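Local structure of luciferase-like monooxygenase (7BIP) at residues A[2-8]-A[320-326]; A[31-37]-A[339-343]; A[40-44]-A[57-61]; A[192-197]-A[227-232]. The protein probably acts as a luciferase-like monooxygenase in the biosynthesis of the aromatic polyketide rishirilide in Streptomyces bottropensis. The contacts are given in a common frame with arbitrary orientation. Numbering follows the deposited sequence.

Contact 1: A[2-8]-A[320-326]; sequences KFGINLF and TISLQVI
Strands 2-6 and 320-324 run parallel in register, K2 beside T320 through N6 beside Q324, with N6 CA 4.4 Å from Q324 CA and the short axes crossing at -36°. The backbone bonds alternate: I321 N to K2 O (2.8 Å), G4 N to I321 O (2.9 Å), L323 N to G4 O (2.8 Å) and N6 N to L323 O (2.8 Å). Beyond them V325 N reaches N6 O only weakly, at 3.4 Å, as the strands give way to loops. There Q324 (t, p) folds its amide back: OE1 accepts from F8 N at 2.9 Å and NE2 donates to I326 O at 2.8 Å. F3, I5, I321 and L323 share one sheet face, with F3 CD1 4.0 Å from I321 CB; past the strands, L7 CD2 lies 3.8 Å from I326 CG2. Towards the other face go T320, S322, N6 and Q324, the hydroxyl of S322 bonding to H39 and K41 and that of T320 to E225 O. Pairing the first strand with the last of a parallel sheet, more than 300 residues on, is how a TIM barrel closes, the fold of the bacterial luciferase family.

Contact 2: A[31-37]-A[339-343]; sequences LADELGF and MRLFA
Helix 31-35, the last turn of helix 18-35, lies alongside helix 339-343 with axes 10.5 Å apart and N-to-C directions 19° from parallel; CA atoms come nearest at L35 and A343 (6.1 Å). A Schellman motif at G36, with positive phi (94°), ends the first helix and sends F37 (chi1 m) back toward the second. M339 comes first, in an m, t, p rotamer that extends the thioether to the first helix: CE sits 3.3 Å from A32 N, 3.8 Å from A32 CB and 4.0 Å from L31 CB. Its carbonyl O lies at the edge of the F37 ring, 3.5 Å from CZ. R340 follows, exposed to solvent, with L31 CD2 over one face of its guanidinium. F342 (t) then brings CD2 to 3.8 Å from F37 CE1, the two rings oblique at 36° with centroids 6.0 Å apart. A343 closes the segment, its CB 3.8 Å from L35 CB and 4.1 Å from F37 CE2. No hydrogen bond crosses between the segments: apolar side chains fitting one another hold these helices together outside the barrel, with R340, the only charged side chain that takes part, at the exposed edge.

Contact 3: A[40-44]-A[57-61]; sequences VKTVE and PVTFL
Within strand 39-42, helix 57-67 and strand 72-78, a beta-alpha-beta unit of the TIM barrel, this contact lays the first turn of the helix back against the end of the strand. The axes of strand 40-42 and helix 57-61 approach to 8.9 Å and run roughly antiparallel, at 152°, as expected where a chain leaves a strand and returns along its outside. CA atoms come closest at E44 and P57, 5.6 Å apart. P57 and T42 bury the largest areas. P57, at the start of the helix, turns its ring to the chain leaving the strand: CB is 3.3 Å from V43 O, and CD is 3.5 Å from E44 CB. T42, with chi1 t, points its CA-to-CB bond at the helix and inserts CG2 among three residues, at 3.6 Å from P57 CB, 3.9 Å from F60 CD2 and 4.0 Å from L61 CG; its hydroxyl bonds to L7 O of segment 2-8. K41 points the opposite way, and its NZ bonds to S322 and H229. L61, next in buried area, swings CD2 to within 3.7 Å of V40 O. On its far side the helix turn packs against the second subunit, V58 meeting T59 of that chain. F60, chi1 t, reaches down the strand, where V40 CG1 lies at the edge of its ring, 4.2 Å from CE2.

Contact 4: A[192-197]-A[227-232]; sequences GVMLVP and DIHMSY
Three backbone hydrogen bonds join strands 192-195 and 228-232: V193 N to D227 O (2.8 Å), H229 N to V193 O (2.9 Å) and L195 N to H229 O (2.9 Å). They define parallel pairing in the beta-alpha-beta unit of strand 192-195, helix 202-218 and strand 228-236, part of the TIM barrel wall, with V193 opposite I228 and M194 opposite H229. The short axes are 4.7 Å apart and cross at -19°. Beyond L195 the strands part, and a water fills the gap, donating to L195 O at 2.6 Å and accepting from S231 N at 2.9 Å. At the other end D227 forms a salt bridge with R171, and G192 brings CA to 3.1 Å of D227 O, where a CB would clash. V193, L195, I228 and M230 share the face that packs on helix 202-218 through L195 and I228; V193 CG1 meets I228 CG1 at 4.1 Å. M194 and H229 occupy the other face, M194 CE 4.0 Å from H229 CB, and H229 ND1 bonds to K41. P197, in the loop after the strand, packs on strand 228-232, its CD 3.6 Å from M230 CB and its CG 3.3 Å from Y232 OH.

Contacts 1, 3 and 4 share one curled parallel sheet, and contact 2 packs against its outside. K41 of contact 3 ties three of them together: its NZ is 2.7 Å from S322 OG in contact 1 and 3.0 Å from H229 ND1 in contact 4, both probable hydrogen bonds. K41 is a calcium-binding residue in a structure of this protein, though no calcium occupies that site on this chain. Strand 320-324 also joins contact 4 directly, T320 N lying 2.9 Å from I228 O. Outside, contact 2 meets contact 1 where F342 CZ is 3.5 Å from F3 CD1, and reaches contact 3 through A32 CB, 3.8 Å from V40 CG2. Contacts 2 and 4 do not touch (nearest atoms about 9 Å).

Contact 1: A[2-8]-A[320-326]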
# COMPACT_ATOMS: atom_id res chain seq x y z
N LYS A 2 -19.74 -1.62 -18.91
CA LYS A 2 -18.82 -0.66 -18.32
C LYS A 2 -17.41 -0.93 -18.83
O LYS A 2 -17.07 -2.08 -19.12
CB LYS A 2 -18.82 -0.74 -16.77
CG LYS A 2 -20.17 -0.43 -16.11
CD LYS A 2 -20.57 1.02 -16.34
CE LYS A 2 -21.63 1.46 -15.36
NZ LYS A 2 -22.01 2.88 -15.61
N PHE A 3 -16.60 0.12 -18.93
CA PHE A 3 -15.23 -0.01 -19.44
C PHE A 3 -14.27 0.74 -18.54
O PHE A 3 -14.40 1.96 -18.38
CB PHE A 3 -15.10 0.52 -20.88
CG PHE A 3 -16.05 -0.11 -21.85
CD1 PHE A 3 -15.72 -1.29 -22.51
CD2 PHE A 3 -17.28 0.48 -22.10
CE1 PHE A 3 -16.62 -1.87 -23.40
CE2 PHE A 3 -18.18 -0.11 -22.99
CZ PHE A 3 -17.84 -1.28 -23.63
N GLY A 4 -13.30 0.02 -17.99
CA GLY A 4 -12.20 0.64 -17.29
C GLY A 4 -10.88 0.22 -17.91
O GLY A 4 -10.87 -0.40 -18.98
N ILE A 5 -9.77 0.57 -17.28
CA ILE A 5 -8.47 0.17 -17.82
C ILE A 5 -7.78 -0.72 -16.81
O ILE A 5 -7.96 -0.59 -15.59
CB ILE A 5 -7.57 1.37 -18.17
CG1 ILE A 5 -7.27 2.20 -16.92
CG2 ILE A 5 -8.21 2.21 -19.30
CD1 ILE A 5 -6.05 3.12 -17.06
N ASN A 6 -6.99 -1.65 -17.33
CA ASN A 6 -6.17 -2.55 -16.54
C ASN A 6 -4.72 -2.20 -16.82
O ASN A 6 -4.34 -1.94 -17.97
CB ASN A 6 -6.46 -4.01 -16.90
CG ASN A 6 -5.98 -4.99 -15.85
OD1 ASN A 6 -5.21 -4.64 -14.96
ND2 ASN A 6 -6.43 -6.24 -15.96
N LEU A 7 -3.92 -2.16 -15.76
CA LEU A 7 -2.51 -1.77 -15.85
C LEU A 7 -1.66 -2.95 -15.37
O LEU A 7 -1.09 -2.95 -14.29
CB LEU A 7 -2.24 -0.49 -15.04
CG LEU A 7 -2.93 0.75 -15.61
CD1 LEU A 7 -2.84 1.96 -14.66
CD2 LEU A 7 -2.39 1.10 -17.02
N PHE A 8 -1.61 -3.98 -16.21
CA PHE A 8 -0.88 -5.20 -15.92
C PHE A 8 0.52 -5.03 -16.49
O PHE A 8 0.67 -5.00 -17.71
CB PHE A 8 -1.59 -6.38 -16.57
CG PHE A 8 -1.10 -7.75 -16.16
CD1 PHE A 8 -2.00 -8.72 -15.75
CD2 PHE A 8 0.24 -8.09 -16.23
CE1 PHE A 8 -1.57 -9.98 -15.39
CE2 PHE A 8 0.67 -9.36 -15.87
CZ PHE A 8 -0.24 -10.30 -15.45
N THR A 320 -18.65 -5.70 -17.05
CA THR A 320 -17.58 -4.73 -16.90
C THR A 320 -16.31 -5.26 -17.55
O THR A 320 -15.80 -6.32 -17.17
CB THR A 320 -17.34 -4.44 -15.42
OG1 THR A 320 -18.54 -3.90 -14.84
CG2 THR A 320 -16.21 -3.44 -15.24
N ILE A 321 -15.79 -4.52 -18.54
CA ILE A 321 -14.56 -4.89 -19.24
C ILE A 321 -13.43 -4.00 -18.72
O ILE A 321 -13.61 -2.78 -18.60
CB ILE A 321 -14.70 -4.74 -20.76
CG1 ILE A 321 -15.49 -5.92 -21.35
CG2 ILE A 321 -13.30 -4.64 -21.42
CD1 ILE A 321 -15.79 -5.81 -22.85
N SER A 322 -12.28 -4.60 -18.43
CA SER A 322 -11.05 -3.87 -18.17
C SER A 322 -10.18 -3.95 -19.41
O SER A 322 -9.83 -5.05 -19.85
CB SER A 322 -10.29 -4.41 -16.95
OG SER A 322 -11.11 -4.43 -15.80
N LEU A 323 -9.82 -2.79 -19.96
CA LEU A 323 -9.00 -2.72 -21.16
C LEU A 323 -7.53 -2.68 -20.75
O LEU A 323 -7.07 -1.71 -20.15
CB LEU A 323 -9.38 -1.48 -21.98
CG LEU A 323 -10.87 -1.34 -22.28
CD1 LEU A 323 -11.17 0.10 -22.65
CD2 LEU A 323 -11.29 -2.30 -23.40
N GLN A 324 -6.80 -3.75 -21.06
CA GLN A 324 -5.39 -3.83 -20.70
C GLN A 324 -4.56 -3.07 -21.73
O GLN A 324 -4.39 -3.54 -22.86
CB GLN A 324 -4.97 -5.29 -20.60
CG GLN A 324 -3.48 -5.48 -20.46
CD GLN A 324 -2.95 -4.70 -19.30
OE1 GLN A 324 -3.53 -4.70 -18.22
NE2 GLN A 324 -1.84 -4.00 -19.51
N VAL A 325 -4.02 -1.90 -21.36
CA VAL A 325 -3.51 -0.94 -22.34
C VAL A 325 -2.00 -0.77 -22.31
O VAL A 325 -1.47 0.01 -23.12
CB VAL A 325 -4.18 0.44 -22.19
CG1 VAL A 325 -5.68 0.37 -22.53
CG2 VAL A 325 -3.99 0.99 -20.78
N ILE A 326 -1.27 -1.48 -21.45
CA ILE A 326 0.18 -1.36 -21.42
C ILE A 326 0.82 -2.72 -21.68
O ILE A 326 0.20 -3.77 -21.46
CB ILE A 326 0.68 -0.77 -20.08
CG1 ILE A 326 0.31 -1.70 -18.92
CG2 ILE A 326 0.10 0.62 -19.87
CD1 ILE A 326 0.91 -1.32 -17.60
O HOH W 1 0.65 -6.30 -20.87

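Contact 2: A[31-37]-A[339-343]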
# COMPACT_ATOMS: atom_id res chain seq x y z
N LEU A 31 -5.66 9.92 -16.77
CA LEU A 31 -6.39 10.02 -18.03
C LEU A 31 -7.69 9.22 -17.99
O LEU A 31 -8.71 9.66 -18.53
CB LEU A 31 -5.49 9.55 -19.18
CG LEU A 31 -6.00 9.86 -20.58
CD1 LEU A 31 -5.98 11.37 -20.85
CD2 LEU A 31 -5.14 9.13 -21.62
N ALA A 32 -7.68 8.05 -17.34
CA ALA A 32 -8.93 7.32 -17.14
C ALA A 32 -9.96 8.18 -16.41
O ALA A 32 -11.14 8.23 -16.79
CB ALA A 32 -8.66 6.03 -16.35
N ASP A 33 -9.53 8.85 -15.35
CA ASP A 33 -10.38 9.78 -14.61
C ASP A 33 -10.93 10.88 -15.52
O ASP A 33 -12.14 11.12 -15.57
CB ASP A 33 -9.56 10.38 -13.46
CG ASP A 33 -10.41 10.82 -12.28
OD1 ASP A 33 -11.40 10.14 -11.97
OD2 ASP A 33 -10.05 11.84 -11.66
N GLU A 34 -10.05 11.53 -16.27
CA GLU A 34 -10.45 12.69 -17.07
C GLU A 34 -11.39 12.29 -18.20
O GLU A 34 -12.35 13.01 -18.49
CB GLU A 34 -9.21 13.37 -17.65
CG GLU A 34 -8.25 13.92 -16.61
CD GLU A 34 -6.86 14.21 -17.17
OE1 GLU A 34 -6.69 14.13 -18.41
OE2 GLU A 34 -5.95 14.54 -16.38
N LEU A 35 -11.14 11.14 -18.83
CA LEU A 35 -11.89 10.74 -20.02
C LEU A 35 -13.20 10.04 -19.70
O LEU A 35 -13.98 9.80 -20.62
CB LEU A 35 -11.03 9.83 -20.91
CG LEU A 35 -9.79 10.46 -21.56
CD1 LEU A 35 -9.01 9.42 -22.35
CD2 LEU A 35 -10.21 11.62 -22.46
N GLY A 36 -13.47 9.71 -18.44
CA GLY A 36 -14.75 9.13 -18.07
C GLY A 36 -14.80 7.62 -18.04
O GLY A 36 -15.89 7.06 -18.11
N PHE A 37 -13.65 6.96 -17.95
CA PHE A 37 -13.63 5.51 -17.79
C PHE A 37 -14.17 5.11 -16.42
O PHE A 37 -14.23 5.91 -15.48
CB PHE A 37 -12.21 4.98 -17.99
CG PHE A 37 -11.78 4.96 -19.43
CD1 PHE A 37 -12.03 3.85 -20.22
CD2 PHE A 37 -11.16 6.06 -20.01
CE1 PHE A 37 -11.65 3.81 -21.56
CE2 PHE A 37 -10.76 6.03 -21.36
CZ PHE A 37 -11.02 4.90 -22.13
N MET A 339 -6.52 4.96 -25.18
CA MET A 339 -7.57 5.42 -24.28
C MET A 339 -8.34 6.59 -24.88
O MET A 339 -9.57 6.64 -24.77
CB MET A 339 -6.97 5.79 -22.93
CG MET A 339 -6.47 4.58 -22.16
SD MET A 339 -5.59 5.09 -20.68
CE MET A 339 -6.90 5.88 -19.75
N ARG A 340 -7.63 7.52 -25.53
CA ARG A 340 -8.31 8.68 -26.12
C ARG A 340 -9.24 8.26 -27.26
O ARG A 340 -10.35 8.78 -27.37
CB ARG A 340 -7.29 9.70 -26.61
CG ARG A 340 -6.57 10.40 -25.46
CD ARG A 340 -5.89 11.69 -25.89
NE ARG A 340 -5.33 12.39 -24.72
CZ ARG A 340 -4.05 12.34 -24.37
NH1 ARG A 340 -3.18 11.64 -25.10
NH2 ARG A 340 -3.64 13.00 -23.29
N LEU A 341 -8.81 7.31 -28.10
CA LEU A 341 -9.67 6.87 -29.19
C LEU A 341 -10.88 6.12 -28.65
O LEU A 341 -12.00 6.28 -29.16
CB LEU A 341 -8.88 5.99 -30.16
CG LEU A 341 -7.89 6.71 -31.08
CD1 LEU A 341 -7.03 5.69 -31.85
CD2 LEU A 341 -8.60 7.65 -32.05
N PHE A 342 -10.68 5.29 -27.62
CA PHE A 342 -11.80 4.58 -27.03
C PHE A 342 -12.79 5.56 -26.43
O PHE A 342 -14.01 5.41 -26.59
CB PHE A 342 -11.31 3.59 -25.97
CG PHE A 342 -12.31 2.52 -25.63
CD1 PHE A 342 -12.19 1.25 -26.18
CD2 PHE A 342 -13.37 2.78 -24.77
CE1 PHE A 342 -13.12 0.26 -25.88
CE2 PHE A 342 -14.29 1.79 -24.47
CZ PHE A 342 -14.16 0.54 -25.03
N ALA A 343 -12.29 6.58 -25.73
CA ALA A 343 -13.18 7.54 -25.08
C ALA A 343 -13.98 8.34 -26.10
O ALA A 343 -15.17 8.61 -25.89
CB ALA A 343 -12.36 8.46 -24.18

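Contact 3: A[40-44]-A[57-61]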
# COMPACT_ATOMS: atom_id res chain seq x y z
N VAL A 40 -9.92 1.85 -12.71
CA VAL A 40 -8.51 1.52 -12.93
C VAL A 40 -8.23 0.23 -12.15
O VAL A 40 -8.51 0.16 -10.95
CB VAL A 40 -7.57 2.65 -12.46
CG1 VAL A 40 -6.11 2.21 -12.58
CG2 VAL A 40 -7.81 3.93 -13.27
N LYS A 41 -7.69 -0.77 -12.84
CA LYS A 41 -7.42 -2.08 -12.24
C LYS A 41 -5.92 -2.35 -12.31
O LYS A 41 -5.24 -1.88 -13.22
CB LYS A 41 -8.21 -3.17 -13.00
CG LYS A 41 -7.94 -4.61 -12.56
CD LYS A 41 -8.87 -5.57 -13.32
CE LYS A 41 -10.31 -5.48 -12.84
NZ LYS A 41 -11.21 -6.21 -13.80
N THR A 42 -5.39 -3.10 -11.34
CA THR A 42 -4.06 -3.66 -11.51
C THR A 42 -3.99 -4.99 -10.76
O THR A 42 -4.97 -5.42 -10.14
CB THR A 42 -2.96 -2.68 -11.06
OG1 THR A 42 -1.70 -3.14 -11.58
CG2 THR A 42 -2.88 -2.59 -9.54
N VAL A 43 -2.81 -5.61 -10.80
CA VAL A 43 -2.66 -7.03 -10.51
C VAL A 43 -1.67 -7.23 -9.35
O VAL A 43 -1.04 -6.29 -8.88
CB VAL A 43 -2.19 -7.81 -11.74
CG1 VAL A 43 -3.04 -7.42 -12.94
CG2 VAL A 43 -0.72 -7.51 -12.01
N GLU A 44 -1.56 -8.48 -8.91
CA GLU A 44 -0.55 -8.89 -7.92
C GLU A 44 0.26 -10.04 -8.50
O GLU A 44 -0.30 -11.10 -8.80
CB GLU A 44 -1.19 -9.33 -6.60
CG GLU A 44 -0.16 -9.72 -5.53
CD GLU A 44 -0.78 -10.10 -4.20
OE1 GLU A 44 -2.00 -9.88 -4.03
OE2 GLU A 44 -0.06 -10.64 -3.33
N PRO A 57 -0.80 -4.64 -5.33
CA PRO A 57 -1.69 -3.73 -6.07
C PRO A 57 -2.24 -2.61 -5.21
O PRO A 57 -2.48 -1.52 -5.73
CB PRO A 57 -2.81 -4.67 -6.56
CG PRO A 57 -2.74 -5.85 -5.64
CD PRO A 57 -1.28 -6.03 -5.37
N VAL A 58 -2.46 -2.86 -3.91
CA VAL A 58 -3.01 -1.82 -3.05
C VAL A 58 -2.09 -0.60 -3.02
O VAL A 58 -2.56 0.54 -2.95
CB VAL A 58 -3.26 -2.38 -1.64
CG1 VAL A 58 -3.55 -1.26 -0.63
CG2 VAL A 58 -4.38 -3.39 -1.69
N THR A 59 -0.76 -0.81 -3.07
CA THR A 59 0.17 0.31 -3.01
C THR A 59 0.03 1.20 -4.24
O THR A 59 -0.04 2.43 -4.12
CB THR A 59 1.62 -0.19 -2.88
OG1 THR A 59 1.77 -0.91 -1.65
CG2 THR A 59 2.62 0.97 -2.89
N PHE A 60 -0.08 0.59 -5.43
CA PHE A 60 -0.34 1.40 -6.62
C PHE A 60 -1.72 2.04 -6.56
O PHE A 60 -1.88 3.23 -6.90
CB PHE A 60 -0.22 0.56 -7.89
CG PHE A 60 -0.64 1.31 -9.11
CD1 PHE A 60 0.22 2.22 -9.69
CD2 PHE A 60 -1.92 1.17 -9.63
CE1 PHE A 60 -0.15 2.98 -10.80
CE2 PHE A 60 -2.31 1.92 -10.75
CZ PHE A 60 -1.42 2.82 -11.33
N LEU A 61 -2.74 1.27 -6.19
CA LEU A 61 -4.10 1.82 -6.25
C LEU A 61 -4.32 2.94 -5.24
O LEU A 61 -5.16 3.81 -5.47
CB LEU A 61 -5.12 0.70 -6.06
CG LEU A 61 -5.17 -0.32 -7.20
CD1 LEU A 61 -6.02 -1.51 -6.77
CD2 LEU A 61 -5.67 0.30 -8.51

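Contact 4: A[192-197]-A[227-232]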
# COMPACT_ATOMS: atom_id res chain seq x y z
N GLY A 192 -19.29 -11.23 -6.63
CA GLY A 192 -19.10 -11.07 -8.05
C GLY A 192 -18.11 -12.08 -8.58
O GLY A 192 -17.55 -12.90 -7.85
N VAL A 193 -17.87 -12.03 -9.88
CA VAL A 193 -17.00 -13.00 -10.53
C VAL A 193 -16.13 -12.30 -11.57
O VAL A 193 -16.52 -11.30 -12.18
CB VAL A 193 -17.84 -14.17 -11.13
CG1 VAL A 193 -18.58 -13.74 -12.40
CG2 VAL A 193 -16.99 -15.39 -11.37
N MET A 194 -14.90 -12.80 -11.73
CA MET A 194 -13.99 -12.32 -12.77
C MET A 194 -13.64 -13.50 -13.66
O MET A 194 -13.12 -14.51 -13.17
CB MET A 194 -12.74 -11.68 -12.16
CG MET A 194 -13.03 -10.84 -10.91
SD MET A 194 -11.55 -10.10 -10.20
CE MET A 194 -11.61 -8.51 -11.02
N LEU A 195 -13.95 -13.39 -14.95
CA LEU A 195 -13.74 -14.46 -15.90
C LEU A 195 -12.61 -14.10 -16.86
O LEU A 195 -12.18 -12.95 -16.95
CB LEU A 195 -15.03 -14.76 -16.68
CG LEU A 195 -16.30 -15.03 -15.86
CD1 LEU A 195 -17.43 -15.53 -16.76
CD2 LEU A 195 -16.02 -16.04 -14.77
N VAL A 196 -12.14 -15.11 -17.60
CA VAL A 196 -10.96 -14.95 -18.44
C VAL A 196 -11.28 -15.37 -19.87
O VAL A 196 -10.96 -16.50 -20.29
CB VAL A 196 -9.76 -15.74 -17.87
CG1 VAL A 196 -8.49 -15.43 -18.67
CG2 VAL A 196 -9.57 -15.38 -16.40
N PRO A 197 -11.93 -14.51 -20.65
CA PRO A 197 -12.35 -14.91 -22.00
C PRO A 197 -11.19 -15.10 -22.96
O PRO A 197 -11.35 -15.79 -23.97
CB PRO A 197 -13.25 -13.76 -22.45
CG PRO A 197 -12.74 -12.59 -21.67
CD PRO A 197 -12.38 -13.15 -20.32
N ASP A 227 -20.94 -6.73 -11.28
CA ASP A 227 -20.59 -7.95 -10.57
C ASP A 227 -19.85 -8.95 -11.45
O ASP A 227 -19.47 -10.02 -10.96
CB ASP A 227 -21.85 -8.62 -10.02
CG ASP A 227 -22.43 -7.86 -8.84
OD1 ASP A 227 -21.66 -7.56 -7.91
OD2 ASP A 227 -23.64 -7.56 -8.86
N ILE A 228 -19.64 -8.63 -12.73
CA ILE A 228 -19.01 -9.55 -13.67
C ILE A 228 -17.92 -8.78 -14.40
O ILE A 228 -18.22 -7.82 -15.12
CB ILE A 228 -20.03 -10.12 -14.67
CG1 ILE A 228 -21.10 -10.95 -13.95
CG2 ILE A 228 -19.34 -10.98 -15.72
CD1 ILE A 228 -22.28 -11.28 -14.85
N HIS A 229 -16.67 -9.19 -14.20
CA HIS A 229 -15.50 -8.52 -14.76
C HIS A 229 -14.76 -9.45 -15.71
O HIS A 229 -14.62 -10.64 -15.43
CB HIS A 229 -14.52 -8.07 -13.67
CG HIS A 229 -14.90 -6.80 -12.97
ND1 HIS A 229 -13.99 -5.80 -12.71
CD2 HIS A 229 -16.08 -6.40 -12.44
CE1 HIS A 229 -14.61 -4.81 -12.07
NE2 HIS A 229 -15.87 -5.16 -11.89
N MET A 230 -14.26 -8.90 -16.82
CA MET A 230 -13.34 -9.62 -17.69
C MET A 230 -12.32 -8.63 -18.22
O MET A 230 -12.68 -7.48 -18.50
CB MET A 230 -14.05 -10.30 -18.87
CG MET A 230 -15.22 -11.19 -18.48
SD MET A 230 -15.90 -12.02 -19.93
CE MET A 230 -17.61 -12.23 -19.44
N SER A 231 -11.07 -9.06 -18.38
CA SER A 231 -10.02 -8.21 -18.93
C SER A 231 -9.71 -8.62 -20.36
O SER A 231 -9.70 -9.80 -20.68
CB SER A 231 -8.75 -8.26 -18.08
OG SER A 231 -8.92 -7.56 -16.86
N TYR A 232 -9.45 -7.62 -21.21
CA TYR A 232 -9.06 -7.85 -22.60
C TYR A 232 -7.88 -6.96 -22.93
O TYR A 232 -7.91 -5.76 -22.64
CB TYR A 232 -10.19 -7.50 -23.57
CG TYR A 232 -11.38 -8.43 -23.61
CD1 TYR A 232 -11.41 -9.51 -24.48
CD2 TYR A 232 -12.49 -8.19 -22.81
CE1 TYR A 232 -12.52 -10.35 -24.54
CE2 TYR A 232 -13.59 -9.03 -22.85
CZ TYR A 232 -13.60 -10.09 -23.72
OH TYR A 232 -14.69 -10.91 -23.75
O HOH W 2 -10.06 -11.48 -17.17